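CBS domain protein/ACT domain protein (Thermotoga maritima, PDB 1VR9) is of unknown function but pairs two CBS domains with an ACT domain, a combination consistent with a ligand-sensing regulatory role. Local coordinates at residues Ser29-Val32 with Arg33-Leu36; Val49-Arg52 with Glu53-Arg57; Val108-Glu111 with Glu112-Lys116. All coordinates share one frame; numbering follows the deposited sequence.

Contact 1: Ser29-Val32 with Arg33-Leu36; sequences SATV and RECL
Thr-31 and Glu-34 close a capping box at the start of helix 32-41, each side chain taking the other's backbone N-H. Thr-31 OG1 accepts from Glu-34 N at 3.1 Å; with chi1 at 64° the hydroxyl sits between the backbone N and the carbonyl carbon, turned over the first helical turn. In return Thr-31 N gives a nearly straight bond (166°) to Glu-34 OE1 at 2.9 Å, using the lone pair that faces away from OE2. The two side chains cross at about a right angle: Glu-34 CG lies 3.2 Å from Thr-31 OG1, and the extended chain beyond it carries OE1 to Thr-31 N. On the inner side the packing is apolar, Val-32 CG1 lying 3.9 Å from Leu-36 CD1 as the two side chains run side by side. Leu-36 N also bonds to Val-32 O (2.9 Å). The outer side is wetter. There, in the conformer of Arg-33 described here, a water bridges Thr-31 OG1 (2.7 Å) and Arg-33 NH1, which also forms a salt bridge with Asp-71. The cap thus ends the loop that follows strand 25-27; Val-74, Ser-72 and Leu-70, in a neighbouring loop, make backbone bonds with Ala-30, Val-32 and Arg-33.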
ATOM      1  N   SER A  29       3.973  -4.623 -13.941  1.00 26.79           N
ATOM      2  CA  SER A  29       3.982  -4.328 -15.378  1.00 26.88           C
ATOM      3  C   SER A  29       2.626  -3.811 -15.881  1.00 26.53           C
ATOM      4  O   SER A  29       2.387  -3.708 -17.094  1.00 26.79           O
ATOM      5  CB  SER A  29       4.406  -5.572 -16.152  1.00 28.00           C
ATOM      6  OG  SER A  29       3.334  -6.470 -16.313  1.00 29.95           O
ATOM      7  N   ALA A  30       1.755  -3.472 -14.938  1.00 24.66           N
ATOM      8  CA  ALA A  30       0.474  -2.860 -15.247  1.00 24.53           C
ATOM      9  C   ALA A  30       0.714  -1.596 -16.071  1.00 22.79           C
ATOM     10  O   ALA A  30       1.721  -0.900 -15.882  1.00 22.07           O
ATOM     11  CB  ALA A  30      -0.239  -2.504 -13.971  1.00 24.74           C
ATOM     12  N   THR A  31      -0.238  -1.273 -16.944  1.00 21.67           N
ATOM     13  CA  THR A  31      -0.161  -0.009 -17.670  1.00 19.92           C
ATOM     14  C   THR A  31      -0.544   1.158 -16.757  1.00 20.22           C
ATOM     15  O   THR A  31      -1.248   0.990 -15.732  1.00 19.84           O
ATOM     16  CB  THR A  31      -1.103   0.013 -18.903  1.00 19.91           C
ATOM     17  OG1 THR A  31      -2.468  -0.077 -18.472  1.00 18.88           O
ATOM     18  CG2 THR A  31      -0.792  -1.110 -19.862  1.00 18.72           C
ATOM     19  N   VAL A  32      -0.113   2.350 -17.150  1.00 18.25           N
ATOM     20  CA  VAL A  32      -0.557   3.578 -16.495  1.00 18.78           C
ATOM     21  C   VAL A  32      -2.094   3.685 -16.436  1.00 18.54           C
ATOM     22  O   VAL A  32      -2.657   4.019 -15.381  1.00 18.86           O
ATOM     23  CB  VAL A  32       0.090   4.813 -17.184  1.00 18.16           C
ATOM     24  CG1 VAL A  32      -0.570   6.091 -16.765  1.00 16.41           C
ATOM     25  CG2 VAL A  32       1.601   4.858 -16.855  1.00 19.39           C
ATOM     26  N   ARG A  33      -2.771   3.345 -17.543  1.00 18.51           N
ATOM     27  CA  ARG A  33      -4.236   3.386 -17.598  1.00 19.23           C
ATOM     28  C   ARG A  33      -4.835   2.513 -16.487  1.00 18.77           C
ATOM     29  O   ARG A  33      -5.736   2.932 -15.787  1.00 17.99           O
ATOM     30  CB  ARG A  33      -4.734   2.917 -18.962  1.00 18.79           C
ATOM     31  CG  ARG A  33      -6.231   2.937 -19.159  1.00 19.47           C
ATOM     32  CD  ARG A  33      -6.620   2.346 -20.507  0.50 19.39           C
ATOM     33  NE  ARG A  33      -6.215   3.198 -21.626  0.50 20.16           N
ATOM     34  CZ  ARG A  33      -5.204   2.954 -22.468  0.50 18.54           C
ATOM     35  NH1 ARG A  33      -4.453   1.865 -22.358  0.50 18.67           N
ATOM     36  NH2 ARG A  33      -4.947   3.810 -23.444  0.50 18.41           N
ATOM     37  N   GLU A  34      -4.347   1.282 -16.383  1.00 19.50           N
ATOM     38  CA  GLU A  34      -4.834   0.350 -15.351  1.00 21.19           C
ATOM     39  C   GLU A  34      -4.620   0.848 -13.928  1.00 21.17           C
ATOM     40  O   GLU A  34      -5.514   0.699 -13.075  1.00 22.20           O
ATOM     41  CB  GLU A  34      -4.140  -0.990 -15.495  1.00 21.24           C
ATOM     42  CG  GLU A  34      -4.535  -1.757 -16.741  1.00 23.88           C
ATOM     43  CD  GLU A  34      -3.799  -3.089 -16.831  1.00 25.01           C
ATOM     44  OE1 GLU A  34      -2.546  -3.099 -16.951  1.00 30.04           O
ATOM     45  OE2 GLU A  34      -4.480  -4.145 -16.765  1.00 34.18           O
ATOM     46  N   CYS A  35      -3.452   1.428 -13.663  1.00 22.59           N
ATOM     47  CA  CYS A  35      -3.138   1.941 -12.348  1.00 21.74           C
ATOM     48  C   CYS A  35      -4.039   3.116 -11.990  1.00 19.71           C
ATOM     49  O   CYS A  35      -4.617   3.149 -10.919  1.00 20.44           O
ATOM     50  CB  CYS A  35      -1.686   2.383 -12.294  1.00 23.34           C
ATOM     51  SG  CYS A  35      -1.102   2.676 -10.670  1.00 27.99           S
ATOM     52  N   LEU A  36      -4.217   4.034 -12.926  1.00 18.90           N
ATOM     53  CA  LEU A  36      -5.096   5.173 -12.713  1.00 18.57           C
ATOM     54  C   LEU A  36      -6.524   4.705 -12.407  1.00 18.19           C
ATOM     55  O   LEU A  36      -7.196   5.253 -11.533  1.00 18.64           O
ATOM     56  CB  LEU A  36      -5.064   6.114 -13.921  1.00 18.66           C
ATOM     57  CG  LEU A  36      -3.770   6.928 -14.082  1.00 19.09           C
ATOM     58  CD1 LEU A  36      -3.840   7.694 -15.406  1.00 18.76           C
ATOM     59  CD2 LEU A  36      -3.556   7.860 -12.913  1.00 21.21           C
TER
HETATM   60  O   HOH W   1      -4.235  -0.345 -20.462  1.00 27.76           O

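Contact 2: Val49-Arg52 with Glu53-Arg57; sequences VKDR and EGHFR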
ATOM      1  N   VAL A  49       1.972  -2.099  -5.209  1.00 24.35           N
ATOM      2  CA  VAL A  49       2.429  -2.919  -6.341  1.00 24.22           C
ATOM      3  C   VAL A  49       3.045  -4.234  -5.872  1.00 24.81           C
ATOM      4  O   VAL A  49       3.813  -4.265  -4.912  1.00 24.70           O
ATOM      5  CB  VAL A  49       3.478  -2.143  -7.196  1.00 25.08           C
ATOM      6  CG1 VAL A  49       3.927  -2.975  -8.361  1.00 25.38           C
ATOM      7  CG2 VAL A  49       2.932  -0.786  -7.687  1.00 26.98           C
ATOM      8  N   LYS A  50       2.719  -5.321  -6.565  1.00 24.27           N
ATOM      9  CA  LYS A  50       3.381  -6.600  -6.303  1.00 24.42           C
ATOM     10  C   LYS A  50       4.016  -7.121  -7.593  1.00 24.71           C
ATOM     11  O   LYS A  50       3.723  -6.644  -8.689  1.00 25.21           O
ATOM     12  CB  LYS A  50       2.418  -7.609  -5.681  1.00 24.80           C
ATOM     13  CG  LYS A  50       1.333  -8.046  -6.588  1.00 25.40           C
ATOM     14  CD  LYS A  50       0.359  -8.983  -5.930  1.00 25.94           C
ATOM     15  CE  LYS A  50      -0.817  -9.194  -6.845  1.00 29.63           C
ATOM     16  NZ  LYS A  50      -1.765 -10.243  -6.377  1.00 31.13           N
ATOM     17  N   ASP A  51       4.905  -8.091  -7.463  1.00 24.11           N
ATOM     18  CA  ASP A  51       5.509  -8.700  -8.630  1.00 23.95           C
ATOM     19  C   ASP A  51       4.696  -9.943  -9.006  1.00 23.68           C
ATOM     20  O   ASP A  51       3.648 -10.182  -8.417  1.00 23.28           O
ATOM     21  CB  ASP A  51       6.974  -9.004  -8.355  1.00 25.02           C
ATOM     22  CG  ASP A  51       7.177 -10.122  -7.353  1.00 27.09           C
ATOM     23  OD1 ASP A  51       6.230 -10.891  -7.067  1.00 26.66           O
ATOM     24  OD2 ASP A  51       8.326 -10.255  -6.871  1.00 31.91           O
ATOM     25  N   ARG A  52       5.168 -10.725  -9.971  1.00 23.63           N
ATOM     26  CA  ARG A  52       4.361 -11.866 -10.473  1.00 24.02           C
ATOM     27  C   ARG A  52       4.243 -13.034  -9.503  1.00 24.37           C
ATOM     28  O   ARG A  52       3.361 -13.891  -9.679  1.00 26.01           O
ATOM     29  CB  ARG A  52       4.881 -12.353 -11.843  1.00 23.64           C
ATOM     30  CG  ARG A  52       4.690 -11.260 -12.880  0.50 24.99           C
ATOM     31  CD  ARG A  52       4.979 -11.663 -14.287  0.50 25.52           C
ATOM     32  NE  ARG A  52       6.370 -12.056 -14.475  0.50 27.17           N
ATOM     33  CZ  ARG A  52       7.010 -12.035 -15.640  0.50 28.00           C
ATOM     34  NH1 ARG A  52       6.390 -11.639 -16.748  0.50 30.31           N
ATOM     35  NH2 ARG A  52       8.273 -12.422 -15.696  0.50 26.12           N
ATOM     36  N   GLU A  53       5.160 -13.116  -8.546  1.00 24.70           N
ATOM     37  CA  GLU A  53       5.120 -14.112  -7.460  1.00 24.67           C
ATOM     38  C   GLU A  53       4.347 -13.634  -6.215  1.00 25.28           C
ATOM     39  O   GLU A  53       4.230 -14.368  -5.233  1.00 25.91           O
ATOM     40  CB  GLU A  53       6.541 -14.478  -7.055  1.00 25.46           C
ATOM     41  CG  GLU A  53       7.274 -15.217  -8.128  1.00 25.37           C
ATOM     42  CD  GLU A  53       6.652 -16.562  -8.399  1.00 27.61           C
ATOM     43  OE1 GLU A  53       6.614 -17.380  -7.455  1.00 28.86           O
ATOM     44  OE2 GLU A  53       6.212 -16.808  -9.544  1.00 31.26           O
ATOM     45  N   GLY A  54       3.856 -12.403  -6.238  1.00 24.74           N
ATOM     46  CA  GLY A  54       3.035 -11.885  -5.143  1.00 24.92           C
ATOM     47  C   GLY A  54       3.817 -11.133  -4.085  1.00 25.47           C
ATOM     48  O   GLY A  54       3.233 -10.736  -3.059  1.00 26.24           O
ATOM     49  N   HIS A  55       5.108 -10.905  -4.335  1.00 25.24           N
ATOM     50  CA  HIS A  55       5.963 -10.160  -3.408  1.00 25.96           C
ATOM     51  C   HIS A  55       5.674  -8.679  -3.495  1.00 25.69           C
ATOM     52  O   HIS A  55       5.335  -8.156  -4.545  1.00 25.37           O
ATOM     53  CB  HIS A  55       7.456 -10.334  -3.683  1.00 26.84           C
ATOM     54  CG  HIS A  55       7.964 -11.727  -3.478  1.00 28.80           C
ATOM     55  ND1 HIS A  55       8.602 -12.446  -4.465  1.00 33.02           N
ATOM     56  CD2 HIS A  55       7.956 -12.518  -2.383  1.00 31.88           C
ATOM     57  CE1 HIS A  55       8.951 -13.628  -3.989  1.00 32.69           C
ATOM     58  NE2 HIS A  55       8.563 -13.698  -2.727  1.00 33.43           N
ATOM     59  N   PHE A  56       5.857  -8.000  -2.379  1.00 26.25           N
ATOM     60  CA  PHE A  56       5.702  -6.548  -2.346  1.00 26.07           C
ATOM     61  C   PHE A  56       6.855  -5.822  -3.037  1.00 26.10           C
ATOM     62  O   PHE A  56       8.029  -6.124  -2.770  1.00 27.08           O
ATOM     63  CB  PHE A  56       5.588  -6.082  -0.904  1.00 25.94           C
ATOM     64  CG  PHE A  56       5.698  -4.604  -0.754  1.00 24.11           C
ATOM     65  CD1 PHE A  56       4.695  -3.756  -1.223  1.00 26.21           C
ATOM     66  CD2 PHE A  56       6.810  -4.051  -0.131  1.00 26.44           C
ATOM     67  CE1 PHE A  56       4.809  -2.400  -1.084  1.00 25.08           C
ATOM     68  CE2 PHE A  56       6.911  -2.691   0.018  1.00 24.50           C
ATOM     69  CZ  PHE A  56       5.936  -1.874  -0.452  1.00 24.09           C
ATOM     70  N   ARG A  57       6.522  -4.877  -3.923  1.00 25.95           N
ATOM     71  CA  ARG A  57       7.513  -4.095  -4.680  1.00 26.35           C
ATOM     72  C   ARG A  57       7.633  -2.641  -4.266  1.00 26.20           C
ATOM     73  O   ARG A  57       8.747  -2.089  -4.247  1.00 26.14           O
ATOM     74  CB  ARG A  57       7.214  -4.146  -6.188  1.00 27.42           C
ATOM     75  CG  ARG A  57       7.588  -5.456  -6.894  1.00 29.58           C
ATOM     76  CD  ARG A  57       9.039  -5.537  -7.363  1.00 36.15           C
ATOM     77  NE  ARG A  57       9.588  -4.243  -7.767  1.00 39.39           N
ATOM     78  CZ  ARG A  57      10.776  -3.765  -7.391  1.00 41.60           C
ATOM     79  NH1 ARG A  57      11.587  -4.481  -6.614  1.00 41.95           N
ATOM     80  NH2 ARG A  57      11.171  -2.565  -7.815  1.00 43.07           N
TER
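Asp-51 gathers most of the polar bonds of this hairpin, reaching His-55 through both carboxylate oxygens. OD1 takes the backbone His-55 N at 3.0 Å, met from above the carboxylate plane, and receives a weak bond from Glu-53 N. OD2 accepts from His-55 ND1 at 3.3 Å with its syn lone pair; the oxygen lies in the imidazole plane, at the ring edge, although the carboxylate and ring planes are 77° apart. A chi1 of 70° sets the carboxylate between its own backbone N and carbonyl carbon, folded back over the turn. Backbone bonds continue the join: Asp-51 N to His-55 O at 3.0 Å, then Arg-57 N to Val-49 O at 2.9 Å. Together they build the tip of the beta hairpin of strands 46-50 and 56-61 in the first CBS domain, with Asp-51 to Gly-54 forming a type I turn closed by Gly-54 N to Asp-51 O (3.1 Å). Gly-54, the last residue of the turn, has a positive phi (93°), a conformation glycine adopts readily. Farther out, Arg-57 lays its CG 3.9 Å from Asp-51 CB, and its CB lies 4.1 Å from Val-49 CG1. The Phe-56 side chain packs against Pro-107 and Val-109 of the second CBS domain.

Contact 3: Val108-Glu111 with Glu112-Lys116; sequences VVDE and EMRLK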
ATOM      1  N   VAL A 108       1.263  -4.725   4.064  1.00 22.52           N
ATOM      2  CA  VAL A 108       1.534  -5.770   5.057  1.00 22.46           C
ATOM      3  C   VAL A 108       2.096  -6.997   4.360  1.00 22.64           C
ATOM      4  O   VAL A 108       1.546  -7.462   3.363  1.00 22.67           O
ATOM      5  CB  VAL A 108       0.249  -6.150   5.848  1.00 21.96           C
ATOM      6  CG1 VAL A 108       0.518  -7.273   6.832  1.00 21.80           C
ATOM      7  CG2 VAL A 108      -0.308  -4.902   6.550  1.00 22.69           C
ATOM      8  N   VAL A 109       3.183  -7.522   4.894  1.00 23.53           N
ATOM      9  CA  VAL A 109       3.878  -8.634   4.247  1.00 23.48           C
ATOM     10  C   VAL A 109       4.145  -9.775   5.233  1.00 24.31           C
ATOM     11  O   VAL A 109       4.084  -9.589   6.456  1.00 23.95           O
ATOM     12  CB  VAL A 109       5.214  -8.179   3.583  1.00 23.35           C
ATOM     13  CG1 VAL A 109       4.978  -7.100   2.530  1.00 24.11           C
ATOM     14  CG2 VAL A 109       6.187  -7.699   4.624  1.00 23.53           C
ATOM     15  N   ASP A 110       4.431 -10.957   4.690  1.00 24.75           N
ATOM     16  CA  ASP A 110       4.867 -12.100   5.500  1.00 25.40           C
ATOM     17  C   ASP A 110       6.389 -12.135   5.522  1.00 26.00           C
ATOM     18  O   ASP A 110       7.043 -11.217   5.039  1.00 25.39           O
ATOM     19  CB  ASP A 110       4.238 -13.425   5.005  1.00 25.82           C
ATOM     20  CG  ASP A 110       4.784 -13.897   3.665  1.00 26.58           C
ATOM     21  OD1 ASP A 110       5.807 -13.368   3.185  1.00 29.21           O
ATOM     22  OD2 ASP A 110       4.194 -14.846   3.089  1.00 29.98           O
ATOM     23  N   GLU A 111       6.954 -13.198   6.080  1.00 26.91           N
ATOM     24  CA  GLU A 111       8.404 -13.284   6.255  1.00 28.09           C
ATOM     25  C   GLU A 111       9.209 -13.450   4.963  1.00 28.33           C
ATOM     26  O   GLU A 111      10.421 -13.225   4.964  1.00 29.40           O
ATOM     27  CB  GLU A 111       8.738 -14.408   7.223  1.00 28.39           C
ATOM     28  CG  GLU A 111       8.238 -14.140   8.623  1.00 29.77           C
ATOM     29  CD  GLU A 111       8.633 -15.219   9.608  1.00 30.65           C
ATOM     30  OE1 GLU A 111       9.460 -16.096   9.263  1.00 35.78           O
ATOM     31  OE2 GLU A 111       8.111 -15.182  10.745  1.00 37.11           O
ATOM     32  N   GLU A 112       8.554 -13.852   3.877  1.00 28.48           N
ATOM     33  CA  GLU A 112       9.198 -13.900   2.565  1.00 28.03           C
ATOM     34  C   GLU A 112       8.888 -12.681   1.706  1.00 27.66           C
ATOM     35  O   GLU A 112       9.089 -12.713   0.503  1.00 27.59           O
ATOM     36  CB  GLU A 112       8.800 -15.179   1.817  1.00 29.00           C
ATOM     37  CG  GLU A 112       9.425 -16.422   2.382  1.00 30.65           C
ATOM     38  CD  GLU A 112       8.847 -16.804   3.723  1.00 33.60           C
ATOM     39  OE1 GLU A 112       7.603 -16.800   3.849  1.00 37.09           O
ATOM     40  OE2 GLU A 112       9.632 -17.108   4.646  1.00 37.29           O
HETATM   41  N   MSE A 113       8.410 -11.594   2.328  1.00 26.46           N
HETATM   42  CA  MSE A 113       8.010 -10.386   1.616  1.00 26.54           C
HETATM   43  C   MSE A 113       6.819 -10.536   0.659  1.00 26.03           C
HETATM   44  O   MSE A 113       6.643  -9.695  -0.216  1.00 27.12           O
HETATM   45  CB  MSE A 113       9.194  -9.731   0.877  1.00 26.11           C
HETATM   46  CG  MSE A 113      10.368  -9.279   1.766  1.00 27.55           C
HETATM   47 SE   MSE A 113       9.979  -8.339   3.482  0.50 26.80          SE
HETATM   48  CE  MSE A 113      10.263  -9.890   4.643  0.50 26.87           C
ATOM     49  N   ARG A 114       5.990 -11.563   0.843  1.00 26.10           N
ATOM     50  CA  ARG A 114       4.764 -11.691   0.054  1.00 26.22           C
ATOM     51  C   ARG A 114       3.727 -10.720   0.604  1.00 25.50           C
ATOM     52  O   ARG A 114       3.534 -10.643   1.810  1.00 23.85           O
ATOM     53  CB  ARG A 114       4.224 -13.116   0.072  1.00 27.88           C
ATOM     54  CG  ARG A 114       5.222 -14.164  -0.427  1.00 29.88           C
ATOM     55  CD  ARG A 114       4.892 -14.686  -1.853  1.00 32.17           C
ATOM     56  NE  ARG A 114       6.038 -15.272  -2.554  1.00 33.60           N
ATOM     57  CZ  ARG A 114       6.599 -16.448  -2.268  1.00 33.66           C
ATOM     58  NH1 ARG A 114       6.133 -17.201  -1.278  1.00 36.09           N
ATOM     59  NH2 ARG A 114       7.640 -16.878  -2.972  1.00 36.13           N
ATOM     60  N   LEU A 115       3.065  -9.997  -0.289  1.00 25.40           N
ATOM     61  CA  LEU A 115       1.996  -9.089   0.084  1.00 24.48           C
ATOM     62  C   LEU A 115       0.783  -9.849   0.635  1.00 24.34           C
ATOM     63  O   LEU A 115       0.236 -10.734  -0.031  1.00 24.58           O
ATOM     64  CB  LEU A 115       1.571  -8.260  -1.134  1.00 24.66           C
ATOM     65  CG  LEU A 115       0.621  -7.096  -0.893  1.00 24.86           C
ATOM     66  CD1 LEU A 115       1.230  -6.095   0.090  1.00 24.40           C
ATOM     67  CD2 LEU A 115       0.335  -6.414  -2.209  1.00 25.33           C
ATOM     68  N   LYS A 116       0.378  -9.526   1.861  1.00 23.63           N
ATOM     69  CA  LYS A 116      -0.734 -10.227   2.525  1.00 24.07           C
ATOM     70  C   LYS A 116      -1.985  -9.358   2.718  1.00 23.95           C
ATOM     71  O   LYS A 116      -3.040  -9.866   3.139  1.00 24.21           O
ATOM     72  CB  LYS A 116      -0.269 -10.738   3.882  1.00 24.22           C
ATOM     73  CG  LYS A 116       0.848 -11.790   3.793  1.00 26.49           C
ATOM     74  CD  LYS A 116       0.521 -12.958   2.862  0.50 27.13           C
ATOM     75  CE  LYS A 116      -0.744 -13.703   3.250  0.50 27.31           C
ATOM     76  NZ  LYS A 116      -0.751 -15.093   2.691  0.50 26.97           N
TER
HETATM   77  O   HOH W   2       1.985 -16.214   3.910  1.00 31.45           O
HETATM   78  O   HOH W   3      11.539 -16.430   6.971  1.00 55.82           O
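Residues Val-108 to Lys-116 make a tight beta hairpin, a local contact in which strand 105-109 turns back into strand 115-120 of the second CBS domain. Asp-110 and Met-113 (a selenomethionine) bracket its type I turn, closed by Met-113 N to Asp-110 O at 3.1 Å. Between the strands, Lys-116 N bonds to Val-108 O at 2.8 Å and almost straight (174°), while Asp-110 N reaches Arg-114 O; Val-109 and Leu-115 lie between these bonds as an antiparallel non-hydrogen-bonded pair. The side chain of Asp-110 ties the turn together. With chi1 at 70° its carboxylate folds inward, and OD1 receives Glu-112 N at 2.9 Å and Arg-114 N at 3.0 Å from opposite faces of its plane. Arg-114 runs alongside, pointing the same way, and touches the carboxylate through its CB and CG, with the guanidinium plane turned 69° from it. In the conformer described here, the bent Met-113 chain places SE 4.0 Å from Val-109 CG2. A water donates to Asp-110 OD2 (2.7 Å) and, in one conformer of the lysine, accepts from Lys-116 NZ; a second water donates to both Glu-111 OE1 and Glu-112 OE2. Two peptide N-H groups thus hold Asp-110 OD1 in place and may ease the cost of having Glu-112 OE1 only 3.9 Å from it; the water-linked lysine in that conformer may offset part of the remaining negative charge.

How the contacts relate
Contacts 2 and 3 are equivalent hairpin tips of the two CBS domains, each built on an aspartate that starts a type I turn, and they meet directly: their centres lie about 9 Å apart. Phe-56 N approaches Met-113 O at 2.9 Å and Gly-54 O approaches Leu-115 N at 2.9 Å, both probable hydrogen bonds, so the hairpins join edge to edge across the domain pair. Contact 1 stands apart, with its centre about 15 Å from that of contact 2 and about 23 Å from that of contact 3. It caps helix 32-41, the element preceding strand 46-50, and so belongs to the same CBS domain as contact 2 without touching it.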